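Local structure of lysyl-trna-dependent l-ysyl-phosphatidylgycerol synthase (Bacillus licheniformis, 4V36) at residues Leu191-Ala197 with Phe209-Met213; Lys18-Phe22 with Arg41-Ser45; Met258-Pro262 with Met289-Ser293. The protein transfers lysine from lysyl-tRNA to the membrane lipid phosphatidylglycerol, a lipid modification associated with bacterial resistance. Residues are numbered along the deposited sequence.

Interaction 1 (Leu191-Ala197 with Phe209-Met213)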
loop_
_atom_site.group_PDB
_atom_site.type_symbol
_atom_site.label_atom_id
_atom_site.label_comp_id
_atom_site.label_asym_id
_atom_site.label_seq_id
_atom_site.Cartn_x
_atom_site.Cartn_y
_atom_site.Cartn_z
ATOM N N LEU A 191 2.764 14.205 1.520
ATOM C CA LEU A 191 4.083 13.984 2.105
ATOM C C LEU A 191 4.251 14.654 3.470
ATOM O O LEU A 191 5.132 14.281 4.244
ATOM C CB LEU A 191 5.171 14.476 1.149
ATOM C CG LEU A 191 5.338 13.659 -0.134
ATOM C CD1 LEU A 191 6.434 14.248 -1.011
ATOM C CD2 LEU A 191 5.630 12.203 0.197
ATOM N N GLN A 192 3.408 15.640 3.764
ATOM C CA GLN A 192 3.466 16.338 5.046
ATOM C C GLN A 192 2.773 15.548 6.155
ATOM O O GLN A 192 2.848 15.913 7.327
ATOM C CB GLN A 192 2.828 17.727 4.934
ATOM C CG GLN A 192 3.534 18.681 3.980
ATOM C CD GLN A 192 4.812 19.260 4.554
ATOM O OE1 GLN A 192 5.157 19.019 5.710
ATOM N NE2 GLN A 192 5.522 20.036 3.745
ATOM N N LYS A 193 2.106 14.461 5.778
ATOM C CA LYS A 193 1.265 13.715 6.707
ATOM C C LYS A 193 2.010 12.614 7.463
ATOM O O LYS A 193 1.433 11.948 8.323
ATOM C CB LYS A 193 0.081 13.098 5.958
ATOM C CG LYS A 193 -0.853 14.109 5.317
ATOM C CD LYS A 193 -1.635 14.877 6.365
ATOM C CE LYS A 193 -2.615 15.846 5.723
ATOM N NZ LYS A 193 -1.922 16.904 4.937
ATOM N N ALA A 194 3.286 12.422 7.148
ATOM C CA ALA A 194 4.038 11.309 7.719
ATOM C C ALA A 194 5.539 11.582 7.720
ATOM O O ALA A 194 6.020 12.409 6.946
ATOM C CB ALA A 194 3.732 10.026 6.948
ATOM N N PRO A 195 6.286 10.895 8.602
ATOM C CA PRO A 195 7.747 11.022 8.602
ATOM C C PRO A 195 8.359 10.576 7.280
ATOM O O PRO A 195 7.802 9.709 6.605
ATOM C CB PRO A 195 8.183 10.094 9.740
ATOM C CG PRO A 195 7.000 10.010 10.633
ATOM C CD PRO A 195 5.809 10.068 9.726
ATOM N N ILE A 196 9.491 11.168 6.915
ATOM C CA ILE A 196 10.189 10.782 5.698
ATOM C C ILE A 196 11.605 10.325 6.015
ATOM O O ILE A 196 12.393 11.069 6.598
ATOM C CB ILE A 196 10.243 11.934 4.679
ATOM C CG1 ILE A 196 8.834 12.286 4.201
ATOM C CG2 ILE A 196 11.118 11.556 3.495
ATOM C CD1 ILE A 196 8.800 13.408 3.188
ATOM N N ALA A 197 11.919 9.091 5.633
ATOM C CA ALA A 197 13.253 8.543 5.834
ATOM C C ALA A 197 14.103 8.770 4.593
ATOM O O ALA A 197 13.663 8.497 3.479
ATOM C CB ALA A 197 13.177 7.063 6.167
ATOM N N PHE A 209 14.705 8.219 -0.716
ATOM C CA PHE A 209 13.762 8.585 0.336
ATOM C C PHE A 209 12.566 7.643 0.404
ATOM O O PHE A 209 12.182 7.030 -0.594
ATOM C CB PHE A 209 13.276 10.027 0.153
ATOM C CG PHE A 209 12.290 10.208 -0.970
ATOM C CD1 PHE A 209 12.727 10.461 -2.259
ATOM C CD2 PHE A 209 10.924 10.148 -0.730
ATOM C CE1 PHE A 209 11.823 10.634 -3.291
ATOM C CE2 PHE A 209 10.017 10.320 -1.758
ATOM C CZ PHE A 209 10.467 10.566 -3.039
ATOM N N MET A 210 11.987 7.535 1.596
ATOM C CA MET A 210 10.784 6.743 1.824
ATOM C C MET A 210 9.889 7.455 2.828
ATOM O O MET A 210 10.384 8.113 3.741
ATOM C CB MET A 210 11.128 5.344 2.345
ATOM C CG MET A 210 12.030 4.523 1.442
ATOM S SD MET A 210 13.408 3.805 2.354
ATOM C CE MET A 210 14.259 5.288 2.889
ATOM N N ASN A 211 8.578 7.327 2.665
ATOM C CA ASN A 211 7.649 7.896 3.632
ATOM C C ASN A 211 7.096 6.817 4.561
ATOM O O ASN A 211 6.528 5.824 4.108
ATOM C CB ASN A 211 6.513 8.640 2.921
ATOM C CG ASN A 211 5.825 7.795 1.866
ATOM O OD1 ASN A 211 6.395 6.835 1.353
ATOM N ND2 ASN A 211 4.592 8.156 1.533
ATOM N N ILE A 212 7.281 7.017 5.863
ATOM C CA ILE A 212 6.894 6.027 6.866
ATOM C C ILE A 212 5.408 6.113 7.199
ATOM O O ILE A 212 4.936 7.129 7.708
ATOM C CB ILE A 212 7.707 6.198 8.163
ATOM C CG1 ILE A 212 9.195 6.361 7.846
ATOM C CG2 ILE A 212 7.476 5.020 9.098
ATOM C CD1 ILE A 212 9.797 5.175 7.132
ATOM N N MET A 213 4.681 5.035 6.927
ATOM C CA MET A 213 3.229 5.029 7.077
ATOM C C MET A 213 2.765 4.670 8.486
ATOM O O MET A 213 3.297 3.745 9.102
ATOM C CB MET A 213 2.607 4.062 6.065
ATOM C CG MET A 213 2.849 4.437 4.607
ATOM S SD MET A 213 2.051 5.980 4.108
ATOM C CE MET A 213 3.360 7.177 4.374
#
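Backbone pairing between antiparallel neighbours joins L191-A197 to F209-M213. A197 and M210 form a hydrogen-bonded pair: A197 N donates a hydrogen bond to M210 O (2.6 Å), and M210 N donates one to A197 O (2.7 Å). In the next pair, I196 and N211 face each other without hydrogen bonds, as a non-hydrogen-bonded pair with their CA atoms 4.4 Å apart, and the ladder resumes with I212 N donating to P195 O at 2.8 Å. Three CA-H...O contacts accompany these bonds, the shortest from F209 CA to A197 O at 3.1 Å.

The ladder belongs to the beta hairpin of strands 196-200 and 206-213, within the large mixed sheet of this lysyltransferase domain, whose family belongs to the acetyltransferase clan. Strand 149-153 flanks the hairpin on one side and strand 220-228 on the other.

Apolar contacts fill in around the backbone. A197 CB lies 3.9 Å from M210 CE and 4.0 Å from I212 CD1, on the face to which A197 and M210 point. I196 and N211 occupy the other face, where I196 CG2 comes within 4.3 Å of F209 CB and helix 159-173 packs on I196 and F209. Before the strand begins, P195 CB sits 4.2 Å from I212 CB, while A194 CB approaches M213 CE at 3.9 Å.

The polar group on this interface serves another strand: N211 OD1 accepts a hydrogen bond from L225 N, a residue of the lysine amide pocket, and the N211 side chain lies about 7 Å from that bound ligand.

Interaction 2 (Lys18-Phe22 with Arg41-Ser45)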
loop_
_atom_site.group_PDB
_atom_site.type_symbol
_atom_site.label_atom_id
_atom_site.label_comp_id
_atom_site.label_asym_id
_atom_site.label_seq_id
_atom_site.Cartn_x
_atom_site.Cartn_y
_atom_site.Cartn_z
ATOM N N LYS A 18 -11.043 15.944 8.534
ATOM C CA LYS A 18 -12.011 14.997 9.074
ATOM C C LYS A 18 -11.434 13.585 9.090
ATOM O O LYS A 18 -11.666 12.820 10.027
ATOM C CB LYS A 18 -13.308 15.031 8.263
ATOM C CG LYS A 18 -14.427 14.180 8.840
ATOM C CD LYS A 18 -15.695 14.296 8.011
ATOM C CE LYS A 18 -16.816 13.448 8.594
ATOM N NZ LYS A 18 -18.069 13.555 7.797
ATOM N N LEU A 19 -10.675 13.251 8.051
ATOM C CA LEU A 19 -10.054 11.935 7.947
ATOM C C LEU A 19 -8.997 11.727 9.027
ATOM O O LEU A 19 -8.932 10.666 9.647
ATOM C CB LEU A 19 -9.430 11.744 6.563
ATOM C CG LEU A 19 -8.664 10.435 6.363
ATOM C CD1 LEU A 19 -9.580 9.243 6.560
ATOM C CD2 LEU A 19 -8.014 10.392 4.990
ATOM N N GLU A 20 -8.169 12.746 9.241
ATOM C CA GLU A 20 -7.107 12.678 10.240
ATOM C C GLU A 20 -7.682 12.488 11.637
ATOM O O GLU A 20 -7.167 11.700 12.430
ATOM C CB GLU A 20 -6.244 13.940 10.196
ATOM C CG GLU A 20 -5.130 13.959 11.231
ATOM C CD GLU A 20 -4.184 12.782 11.089
ATOM O OE1 GLU A 20 -3.686 12.550 9.967
ATOM O OE2 GLU A 20 -3.943 12.085 12.098
ATOM N N ALA A 21 -8.753 13.217 11.932
ATOM C CA ALA A 21 -9.416 13.113 13.224
ATOM C C ALA A 21 -10.011 11.723 13.414
ATOM O O ALA A 21 -9.902 11.135 14.487
ATOM C CB ALA A 21 -10.494 14.177 13.355
ATOM N N PHE A 22 -10.631 11.203 12.360
ATOM C CA PHE A 22 -11.283 9.899 12.410
ATOM C C PHE A 22 -10.290 8.767 12.656
ATOM O O PHE A 22 -10.526 7.899 13.497
ATOM C CB PHE A 22 -12.051 9.641 11.109
ATOM C CG PHE A 22 -12.683 8.276 11.034
ATOM C CD1 PHE A 22 -13.935 8.048 11.580
ATOM C CD2 PHE A 22 -12.028 7.225 10.412
ATOM C CE1 PHE A 22 -14.520 6.797 11.512
ATOM C CE2 PHE A 22 -12.606 5.972 10.343
ATOM C CZ PHE A 22 -13.854 5.758 10.893
ATOM N N ARG A 41 -13.237 9.064 -2.817
ATOM C CA ARG A 41 -14.367 9.607 -2.073
ATOM C C ARG A 41 -14.555 8.842 -0.769
ATOM O O ARG A 41 -14.155 7.684 -0.656
ATOM C CB ARG A 41 -15.646 9.557 -2.912
ATOM C CG ARG A 41 -15.586 10.393 -4.180
ATOM C CD ARG A 41 -16.940 10.453 -4.872
ATOM N NE ARG A 41 -17.956 11.081 -4.031
ATOM C CZ ARG A 41 -18.182 12.389 -3.980
ATOM N NH1 ARG A 41 -17.459 13.219 -4.721
ATOM N NH2 ARG A 41 -19.129 12.871 -3.187
ATOM N N PHE A 42 -15.162 9.496 0.215
ATOM C CA PHE A 42 -15.346 8.887 1.527
ATOM C C PHE A 42 -16.817 8.625 1.827
ATOM O O PHE A 42 -17.691 9.393 1.425
ATOM C CB PHE A 42 -14.744 9.776 2.619
ATOM C CG PHE A 42 -13.252 9.929 2.524
ATOM C CD1 PHE A 42 -12.480 8.963 1.900
ATOM C CD2 PHE A 42 -12.622 11.038 3.063
ATOM C CE1 PHE A 42 -11.109 9.102 1.813
ATOM C CE2 PHE A 42 -11.252 11.183 2.979
ATOM C CZ PHE A 42 -10.494 10.213 2.352
ATOM N N PHE A 43 -17.081 7.533 2.536
ATOM C CA PHE A 43 -18.432 7.215 2.981
ATOM C C PHE A 43 -18.428 6.871 4.465
ATOM O O PHE A 43 -18.080 5.755 4.851
ATOM C CB PHE A 43 -19.018 6.058 2.168
ATOM C CG PHE A 43 -20.457 5.759 2.491
ATOM C CD1 PHE A 43 -21.480 6.411 1.822
ATOM C CD2 PHE A 43 -20.787 4.826 3.461
ATOM C CE1 PHE A 43 -22.804 6.139 2.117
ATOM C CE2 PHE A 43 -22.109 4.551 3.761
ATOM C CZ PHE A 43 -23.118 5.208 3.086
ATOM N N TYR A 44 -18.810 7.836 5.293
ATOM C CA TYR A 44 -18.890 7.612 6.731
ATOM C C TYR A 44 -20.234 7.003 7.101
ATOM O O TYR A 44 -21.268 7.378 6.547
ATOM C CB TYR A 44 -18.673 8.919 7.495
ATOM C CG TYR A 44 -17.264 9.458 7.399
ATOM C CD1 TYR A 44 -16.292 9.080 8.316
ATOM C CD2 TYR A 44 -16.905 10.346 6.394
ATOM C CE1 TYR A 44 -15.002 9.570 8.233
ATOM C CE2 TYR A 44 -15.617 10.841 6.303
ATOM C CZ TYR A 44 -14.669 10.448 7.225
ATOM O OH TYR A 44 -13.387 10.939 7.139
ATOM N N SER A 45 -20.215 6.060 8.035
ATOM C CA SER A 45 -21.441 5.429 8.504
ATOM C C SER A 45 -22.250 6.404 9.350
ATOM O O SER A 45 -21.714 7.386 9.862
ATOM C CB SER A 45 -21.125 4.165 9.304
ATOM O OG SER A 45 -20.294 4.458 10.414
#
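How a helix can be fitted to a strand almost entirely through aromatic rings is well illustrated by K18-F22 against R41-S45. The axes of the two short segments approach to 11.7 Å at their closest, with their directions 48° apart, so side chains must bridge the gap. K18 comes first. With all four chi angles at t, its chain is fully extended and lies over one face of the Y44 ring: CE is 3.8 Å from the ring centroid in a CH-pi contact, and NZ makes an off-centre cation-pi contact, 4.2 Å from the same centroid. The ammonium group also forms a salt bridge with E12.

One residue on, L19 reaches deeper. Its CD2 meets F42 CZ at 3.6 Å, while the backbone at L19 CA lies 3.6 Å from Y44 OH, bringing the tip of the tyrosine against the helix. F22, a turn after K18, completes the grip with a T-shaped stack: the edge of Y44 points at the face of F22, with centroids 5.4 Å apart and planes at 78°. Y44 is thus held by K18 over its face and by F22 at its edge.

L19 and F22 also rest on L51 of strand 50-57, the neighbour of 41-44. The arrangement is the layered packing of an alpha/beta fold, with helix 16-25 laid against an edge strand of the mixed sheet and the strand beside it.

Interaction 3 (Met258-Pro262 with Met289-Ser293)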
loop_
_atom_site.group_PDB
_atom_site.type_symbol
_atom_site.label_atom_id
_atom_site.label_comp_id
_atom_site.label_asym_id
_atom_site.label_seq_id
_atom_site.Cartn_x
_atom_site.Cartn_y
_atom_site.Cartn_z
ATOM N N MET A 258 6.144 -5.071 4.047
ATOM C CA MET A 258 6.919 -4.784 2.845
ATOM C C MET A 258 6.032 -4.625 1.614
ATOM O O MET A 258 6.527 -4.502 0.495
ATOM C CB MET A 258 7.951 -5.884 2.596
ATOM C CG MET A 258 9.022 -5.987 3.663
ATOM S SD MET A 258 10.356 -7.091 3.164
ATOM C CE MET A 258 10.971 -6.239 1.714
ATOM N N GLY A 259 4.721 -4.631 1.822
ATOM C CA GLY A 259 3.786 -4.496 0.722
ATOM C C GLY A 259 3.410 -5.837 0.125
ATOM O O GLY A 259 3.948 -6.875 0.514
ATOM N N MET A 260 2.489 -5.816 -0.832
ATOM C CA MET A 260 1.979 -7.048 -1.419
ATOM C C MET A 260 2.951 -7.644 -2.433
ATOM O O MET A 260 3.653 -6.924 -3.143
ATOM C CB MET A 260 0.619 -6.800 -2.078
ATOM C CG MET A 260 -0.166 -8.071 -2.370
ATOM S SD MET A 260 -1.851 -7.749 -2.924
ATOM C CE MET A 260 -1.541 -6.967 -4.502
ATOM N N ALA A 261 2.987 -8.970 -2.484
ATOM C CA ALA A 261 3.791 -9.692 -3.458
ATOM C C ALA A 261 2.900 -10.675 -4.209
ATOM O O ALA A 261 1.875 -11.107 -3.680
ATOM C CB ALA A 261 4.940 -10.415 -2.771
ATOM N N PRO A 262 3.277 -11.025 -5.450
ATOM C CA PRO A 262 2.480 -12.002 -6.199
ATOM C C PRO A 262 2.480 -13.372 -5.531
ATOM O O PRO A 262 3.430 -13.715 -4.828
ATOM C CB PRO A 262 3.176 -12.057 -7.563
ATOM C CG PRO A 262 4.567 -11.582 -7.298
ATOM C CD PRO A 262 4.428 -10.540 -6.232
ATOM N N MET A 289 0.084 -3.695 -8.821
ATOM C CA MET A 289 -0.352 -4.164 -7.511
ATOM C C MET A 289 0.805 -4.513 -6.580
ATOM O O MET A 289 0.615 -4.656 -5.372
ATOM C CB MET A 289 -1.265 -5.380 -7.665
ATOM C CG MET A 289 -2.467 -5.153 -8.565
ATOM S SD MET A 289 -3.779 -6.355 -8.269
ATOM C CE MET A 289 -2.828 -7.857 -8.044
ATOM N N TYR A 290 2.003 -4.648 -7.137
ATOM C CA TYR A 290 3.153 -5.074 -6.350
ATOM C C TYR A 290 4.238 -4.002 -6.309
ATOM O O TYR A 290 4.949 -3.781 -7.289
ATOM C CB TYR A 290 3.709 -6.382 -6.908
ATOM C CG TYR A 290 2.629 -7.389 -7.228
ATOM C CD1 TYR A 290 1.873 -7.967 -6.217
ATOM C CD2 TYR A 290 2.360 -7.758 -8.539
ATOM C CE1 TYR A 290 0.880 -8.885 -6.502
ATOM C CE2 TYR A 290 1.370 -8.677 -8.836
ATOM C CZ TYR A 290 0.634 -9.238 -7.813
ATOM O OH TYR A 290 -0.353 -10.153 -8.101
ATOM N N SER A 291 4.358 -3.346 -5.160
ATOM C CA SER A 291 5.292 -2.238 -4.995
ATOM C C SER A 291 6.740 -2.706 -4.875
ATOM O O SER A 291 7.005 -3.891 -4.664
ATOM C CB SER A 291 4.911 -1.407 -3.767
ATOM O OG SER A 291 4.813 -2.223 -2.613
ATOM N N PHE A 292 7.664 -1.757 -5.017
ATOM C CA PHE A 292 9.103 -2.003 -4.909
ATOM C C PHE A 292 9.593 -3.012 -5.943
ATOM O O PHE A 292 10.247 -2.643 -6.919
ATOM C CB PHE A 292 9.463 -2.473 -3.498
ATOM C CG PHE A 292 8.740 -1.727 -2.416
ATOM C CD1 PHE A 292 8.930 -0.365 -2.252
ATOM C CD2 PHE A 292 7.868 -2.384 -1.565
ATOM C CE1 PHE A 292 8.262 0.327 -1.261
ATOM C CE2 PHE A 292 7.200 -1.697 -0.571
ATOM C CZ PHE A 292 7.397 -0.341 -0.420
ATOM N N SER A 293 9.276 -4.284 -5.728
ATOM C CA SER A 293 9.674 -5.329 -6.663
ATOM C C SER A 293 8.510 -6.260 -6.976
ATOM O O SER A 293 7.759 -6.655 -6.083
ATOM C CB SER A 293 10.853 -6.129 -6.103
ATOM O OG SER A 293 11.306 -7.090 -7.041
#
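Complementary shape can join a strand to an irregular segment without a backbone ladder, as M258-P262 and M289-S293 demonstrate. Their end-to-end directions are 131° apart, and the closest CA atoms, those of M260 and Y290, are 5.4 Å from each other. The main bump on the strand side is M260, extended as far as the sulfur, then turned so that its methyl group lies between M289 and Y290: M260 CE is 3.3 Å from M289 O, 3.5 Å from M289 CB and 3.7 Å from Y290 CE1. The flat Y290 ring offers one face to P262, and its CD1 lies 3.5 Å from A261 C. P262 packs over that face, its CD 3.8 Å from the ring centroid in a CH-pi contact. The tyrosine hydroxyl points on to a hydrogen bond with L115 O in strand 111-122.

The strand concerned, 255-261, is an interior member of the mixed sheet in this acetyltransferase-clan domain, and segment 289-293, in the loop between helices 276-285 and 296-300, runs alongside it obliquely. The S291 side chain is about 4 Å from the bound lysine amide, which probably marks the lysyl-binding site.

The hollow on the strand is G259. A CB there would fall 2.7 Å from S291 OG and 3.4 Å from F292 CE2, so its absence leaves room for both side chains; its positive phi of 89° with psi near 180° also suits glycine. F292 fits beside it, its ring edge against the preceding carbonyl, with F292 CE2 3.1 Å from M258 O, an oxygen hydrogen-bonded to K299 NZ.

How the interactions relate
Both segments of interaction 2 come first in the chain, then those of interaction 1, then those of interaction 3. All reach one mixed sheet. Interaction 2 sits at 41-44, one of its two outermost strands, interaction 3 at the interior strand 255-261, and interaction 1 toward the opposite edge, on 196-200 and 206-213; strand 220-228 separates 206-213 from 255-261. The centres of interactions 1 and 2 are about 21 Å apart. Those of interactions 1 and 3 are about 18 Å apart. Those of interactions 2 and 3 are about 27 Å apart, and none touches another. A hairpin within the sheet and a loop packed against strand 255-261 thus both come close to the lysine amide.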